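Local coordinates for putative gdp-fucose protein o-fucosyltransferase 1 (Caenorhabditis elegans, PDB 3ZY2) that belongs to the GDP-fucose protein O-fucosyltransferase family, has the GT-B type of fold and holds guanosine-5'-diphosphate in a pocket, at residues A[308-311]-A[317-320]. Numbering follows the deposited sequence.
Sequences HRQE and TSLA
The backbone O of Q310, whose side chain reaches across to T317 and S318, is gripped by two nitrogens of R309: NE at 2.9 Å and NH2 at 3.0 Å. The contact lies in a beta-alpha-beta crossover of the parallel, Rossmann-like sheet of this GT-B protein, where edge strand 307-308 leads by a loop into helix 315-324 and on to strand 327-330. The two donors use the oxygen differently. NH2 lies in the carbonyl plane with a C=O...N angle of 150°, whereas NE sits above it. Both hold the oxygen close to the plane of the guanidinium, so the pair of bonds fixes how that group is turned; CG of E311 rests on one face of that group, 3.4 Å above its plane and toward the rim. With CG beside its own backbone N (chi1 -60°) and the rest of its chain extended, Q310 crosses the T317 side chain at about a right angle. Its CD comes 3.9 Å from T317 CG2, and the amide end also lies beside the S318 hydroxyl, while F204 and F284 touch the same side chain. S318 OG is hydrogen-bonded to D313 OD1, on a residue of the guanosine-5'-diphosphate pocket, and more weakly to D314 O, both just before the helix. One residue earlier, the backbone N of T317 bonds D314 OD2, and OG1 makes a weak hydrogen bond to Q200 OE1.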
ATOM      1  N   HIS A 308       7.343 -42.063   4.554  1.00 15.41           N
ATOM      2  CA  HIS A 308       6.238 -42.220   3.622  1.00 15.40           C
ATOM      3  C   HIS A 308       5.747 -40.847   3.196  1.00 15.21           C
ATOM      4  O   HIS A 308       5.794 -39.883   3.966  1.00 14.69           O
ATOM      5  CB  HIS A 308       5.071 -42.967   4.286  1.00 15.00           C
ATOM      6  CG  HIS A 308       5.424 -44.307   4.840  1.00 17.20           C
ATOM      7  ND1 HIS A 308       6.032 -44.473   6.066  1.00 19.64           N
ATOM      8  CD2 HIS A 308       5.224 -45.550   4.347  1.00 19.39           C
ATOM      9  CE1 HIS A 308       6.200 -45.763   6.296  1.00 20.50           C
ATOM     10  NE2 HIS A 308       5.713 -46.435   5.273  1.00 19.57           N
ATOM     11  N   ARG A 309       5.262 -40.770   1.953  1.00 16.16           N
ATOM     12  CA  ARG A 309       4.698 -39.543   1.424  1.00 16.20           C
ATOM     13  C   ARG A 309       3.413 -39.885   0.694  1.00 16.96           C
ATOM     14  O   ARG A 309       3.188 -41.055   0.345  1.00 16.92           O
ATOM     15  CB  ARG A 309       5.662 -38.922   0.418  1.00 16.83           C
ATOM     16  CG  ARG A 309       6.080 -39.891  -0.684  1.00 18.30           C
ATOM     17  CD  ARG A 309       6.635 -39.135  -1.885  1.00 20.38           C
ATOM     18  NE  ARG A 309       5.611 -38.288  -2.498  1.00 20.75           N
ATOM     19  CZ  ARG A 309       5.758 -37.664  -3.667  1.00 23.41           C
ATOM     20  NH1 ARG A 309       6.895 -37.768  -4.348  1.00 26.19           N
ATOM     21  NH2 ARG A 309       4.759 -36.932  -4.150  1.00 22.78           N
ATOM     22  N   GLN A 310       2.579 -38.864   0.482  1.00 17.71           N
ATOM     23  CA  GLN A 310       1.427 -38.980  -0.423  1.00 19.30           C
ATOM     24  C   GLN A 310       1.873 -38.820  -1.876  1.00 20.02           C
ATOM     25  O   GLN A 310       2.745 -38.003  -2.169  1.00 19.86           O
ATOM     26  CB  GLN A 310       0.414 -37.881  -0.106  1.00 19.24           C
ATOM     27  CG  GLN A 310      -0.150 -37.888   1.287  1.00 21.48           C
ATOM     28  CD  GLN A 310      -1.285 -36.921   1.386  1.00 26.06           C
ATOM     29  OE1 GLN A 310      -1.081 -35.708   1.353  1.00 27.52           O
ATOM     30  NE2 GLN A 310      -2.495 -37.443   1.472  1.00 25.41           N
ATOM     31  N   GLU A 311       1.271 -39.593  -2.769  1.00 22.91           N
ATOM     32  CA  GLU A 311       1.553 -39.463  -4.210  1.00 25.00           C
ATOM     33  C   GLU A 311       0.241 -39.357  -4.972  1.00 26.26           C
ATOM     34  O   GLU A 311      -0.479 -40.352  -5.057  1.00 28.23           O
ATOM     35  CB  GLU A 311       2.352 -40.657  -4.744  1.00 26.83           C
ATOM     36  CG  GLU A 311       3.831 -40.657  -4.369  1.00 29.64           C
ATOM     37  CD  GLU A 311       4.537 -41.926  -4.767  1.00 34.15           C
ATOM     38  OE1 GLU A 311       4.791 -42.100  -5.980  1.00 36.02           O
ATOM     39  OE2 GLU A 311       4.839 -42.753  -3.871  1.00 35.89           O
ATOM     40  N   THR A 317      -4.230 -32.102   2.712  1.00 13.12           N
ATOM     41  CA  THR A 317      -4.199 -33.370   3.431  1.00 13.56           C
ATOM     42  C   THR A 317      -2.837 -33.507   4.111  1.00 12.33           C
ATOM     43  O   THR A 317      -2.774 -33.968   5.254  1.00 13.06           O
ATOM     44  CB  THR A 317      -4.524 -34.572   2.539  1.00 14.44           C
ATOM     45  OG1 THR A 317      -5.830 -34.373   1.961  1.00 17.53           O
ATOM     46  CG2 THR A 317      -4.534 -35.859   3.354  1.00 16.04           C
ATOM     47  N   SER A 318      -1.773 -33.017   3.477  1.00 12.11           N
ATOM     48  CA  SER A 318      -0.450 -33.015   4.146  1.00 11.68           C
ATOM     49  C   SER A 318      -0.479 -32.175   5.410  1.00 11.68           C
ATOM     50  O   SER A 318       0.036 -32.602   6.439  1.00 11.42           O
ATOM     51  CB  SER A 318       0.681 -32.542   3.230  1.00 13.48           C
ATOM     52  OG  SER A 318       0.974 -33.538   2.257  1.00 16.14           O
ATOM     53  N   LEU A 319      -1.038 -30.968   5.336  1.00 10.34           N
ATOM     54  CA  LEU A 319      -1.156 -30.145   6.544  1.00 10.02           C
ATOM     55  C   LEU A 319      -1.933 -30.875   7.650  1.00 10.06           C
ATOM     56  O   LEU A 319      -1.556 -30.838   8.844  1.00  9.93           O
ATOM     57  CB  LEU A 319      -1.860 -28.812   6.207  1.00 10.02           C
ATOM     58  CG  LEU A 319      -0.992 -27.833   5.392  1.00  9.55           C
ATOM     59  CD1 LEU A 319      -1.889 -26.759   4.831  1.00 10.24           C
ATOM     60  CD2 LEU A 319       0.105 -27.196   6.251  1.00 12.54           C
ATOM     61  N   ALA A 320      -3.046 -31.502   7.268  1.00 10.44           N
ATOM     62  CA  ALA A 320      -3.880 -32.204   8.228  1.00 10.95           C
ATOM     63  C   ALA A 320      -3.113 -33.358   8.884  1.00 10.95           C
ATOM     64  O   ALA A 320      -3.181 -33.535  10.106  1.00 11.02           O
ATOM     65  CB  ALA A 320      -5.154 -32.705   7.544  1.00 12.03           C
TER